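Local coordinates for outer membrane porin protein 32 (Delftia acidovorans, PDB 2FGQ) that forms anion-selective channels across the bacterial outer membrane as a homotrimeric porin and binds malate inside its pore, at residues R26-S32 and K308-A312. Residue numbers count along the deposited sequence, not the author numbering.
Sequences RYGLGTS and KGVYA. With CA (calcium ion), chain C.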
loop_
_atom_site.group_PDB
_atom_site.type_symbol
_atom_site.label_atom_id
_atom_site.label_comp_id
_atom_site.label_asym_id
_atom_site.label_seq_id
_atom_site.Cartn_x
_atom_site.Cartn_y
_atom_site.Cartn_z
ATOM N N ARG A 26 20.066 22.436 4.253
ATOM C CA ARG A 26 19.586 21.069 4.313
ATOM C C ARG A 26 20.073 20.337 3.115
ATOM O O ARG A 26 20.094 20.841 2.019
ATOM C CB ARG A 26 18.054 21.034 4.342
ATOM C CG ARG A 26 17.484 19.772 4.902
ATOM C CD ARG A 26 17.341 19.742 6.406
ATOM N NE ARG A 26 16.464 20.737 7.010
ATOM C CZ ARG A 26 15.205 20.531 7.428
ATOM N NH1 ARG A 26 14.593 19.373 7.268
ATOM N NH2 ARG A 26 14.551 21.504 8.016
ATOM N N TYR A 27 20.490 19.116 3.318
ATOM C CA TYR A 27 20.811 18.307 2.174
ATOM C C TYR A 27 20.480 16.865 2.453
ATOM O O TYR A 27 20.309 16.456 3.601
ATOM C CB TYR A 27 22.242 18.519 1.781
ATOM C CG TYR A 27 23.179 18.115 2.863
ATOM C CD1 TYR A 27 23.663 16.843 2.909
ATOM C CD2 TYR A 27 23.552 19.014 3.863
ATOM C CE1 TYR A 27 24.527 16.438 3.914
ATOM C CE2 TYR A 27 24.401 18.591 4.921
ATOM C CZ TYR A 27 24.878 17.302 4.921
ATOM O OH TYR A 27 25.743 16.839 5.912
ATOM N N GLY A 28 20.345 16.098 1.395
ATOM C CA GLY A 28 19.803 14.767 1.586
ATOM C C GLY A 28 19.596 13.992 0.326
ATOM O O GLY A 28 20.013 14.408 -0.757
ATOM N N LEU A 29 18.912 12.855 0.481
ATOM C CA LEU A 29 18.524 12.013 -0.638
ATOM C C LEU A 29 17.041 12.305 -0.849
ATOM O O LEU A 29 16.256 12.097 0.057
ATOM C CB LEU A 29 18.767 10.527 -0.352
ATOM C CG LEU A 29 18.713 9.660 -1.624
ATOM C CD1 LEU A 29 20.028 9.799 -2.382
ATOM C CD2 LEU A 29 18.387 8.236 -1.310
ATOM N N GLY A 30 16.674 12.777 -2.009
ATOM C CA GLY A 30 15.303 13.064 -2.350
ATOM C C GLY A 30 14.863 12.339 -3.600
ATOM O O GLY A 30 15.498 11.416 -4.081
ATOM N N THR A 31 13.700 12.733 -4.112
ATOM C CA THR A 31 13.087 12.045 -5.234
ATOM C C THR A 31 12.502 12.976 -6.253
ATOM O O THR A 31 12.234 14.163 -5.971
ATOM C CB THR A 31 11.978 11.069 -4.743
ATOM O OG1 THR A 31 10.900 11.807 -4.112
ATOM C CG2 THR A 31 12.524 10.037 -3.752
ATOM N N SER A 32 12.283 12.429 -7.452
ATOM C CA SER A 32 11.351 13.018 -8.389
ATOM C C SER A 32 11.778 14.420 -8.838
ATOM O O SER A 32 10.971 15.354 -8.907
ATOM C CB SER A 32 9.951 12.965 -7.780
ATOM O OG SER A 32 9.529 11.624 -7.621
ATOM N N LYS A 308 11.792 17.607 -2.995
ATOM C CA LYS A 308 10.986 16.541 -2.415
ATOM C C LYS A 308 11.910 15.509 -1.781
ATOM O O LYS A 308 12.871 15.058 -2.413
ATOM C CB LYS A 308 10.132 15.869 -3.463
ATOM C CG LYS A 308 9.215 14.796 -2.929
ATOM C CD LYS A 308 8.262 14.271 -4.026
ATOM C CE LYS A 308 6.984 15.100 -4.136
ATOM N NZ LYS A 308 6.103 14.661 -5.248
ATOM N N GLY A 309 11.585 15.145 -0.547
ATOM C CA GLY A 309 12.348 14.181 0.233
ATOM C C GLY A 309 13.514 14.787 0.948
ATOM O O GLY A 309 14.218 14.062 1.655
ATOM N N VAL A 310 13.743 16.089 0.777
ATOM C CA VAL A 310 14.835 16.758 1.496
ATOM C C VAL A 310 14.298 17.935 2.289
ATOM O O VAL A 310 14.341 17.933 3.518
ATOM C CB VAL A 310 16.017 17.144 0.571
ATOM C CG1 VAL A 310 17.095 17.902 1.355
ATOM C CG2 VAL A 310 16.607 15.881 -0.030
ATOM N N TYR A 311 13.782 18.937 1.584
ATOM C CA TYR A 311 13.131 20.058 2.246
ATOM C C TYR A 311 12.234 20.748 1.219
ATOM O O TYR A 311 12.702 21.122 0.144
ATOM C CB TYR A 311 14.151 21.050 2.813
ATOM C CG TYR A 311 13.457 22.154 3.607
ATOM C CD1 TYR A 311 12.863 21.884 4.823
ATOM C CD2 TYR A 311 13.304 23.445 3.067
ATOM C CE1 TYR A 311 12.156 22.867 5.510
ATOM C CE2 TYR A 311 12.593 24.451 3.769
ATOM C CZ TYR A 311 12.029 24.150 4.976
ATOM O OH TYR A 311 11.332 25.096 5.698
ATOM N N ALA A 312 10.973 20.930 1.572
ATOM C CA ALA A 312 10.004 21.593 0.700
ATOM C C ALA A 312 9.133 22.581 1.472
ATOM O O ALA A 312 8.051 22.972 0.984
ATOM C CB ALA A 312 9.152 20.544 -0.007
HETATM CA CA CA C . 15.032 11.982 2.099
HETATM O O HOH W 1 11.802 16.980 -6.101
HETATM O O HOH W 2 13.148 11.525 3.618
#
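Val310 lays its side chain against the backbone of Tyr27, Gly28 and Leu29, with CG2 3.6 Å from Gly28 C and CG1 3.7 Å from Tyr27 C. It can settle so low on strand 26-48 because Gly28 and Gly30 carry no side chain on this face; a CB on Gly30 would collide with Lys308 O. Lys308 O also accepts a hydrogen bond from Thr31 N (3.0 Å), and one water, 2.9 Å from Thr31 O and 3.2 Å from Lys308 N, extends the link between the two backbones. At the other end, Tyr311 CD1 lies 3.6 Å from Arg26 NH2, over a face of the guanidinium, whose charge is met by Asp20. Lys308 runs its aliphatic chain past Thr31 (OG1 to CD, 3.6 Å) before its amine pairs with Glu60. The loop between strands 286-297 and 320-331 of the 16-stranded barrel thereby reaches strand 26-48, where both segments supply a calcium site: Leu29 O and Gly309 O bind the ion at 2.4 and 2.3 Å. Asp64 also binds it, as do Asn136 and Glu158 of a neighbouring subunit, so the metal sits at the trimer interface. The two carbonyl oxygens, Leu29 O and Gly309 O, are only 3.3 Å apart without a hydrogen bond between them, a closeness that implies the shared cation offsets their mutual repulsion.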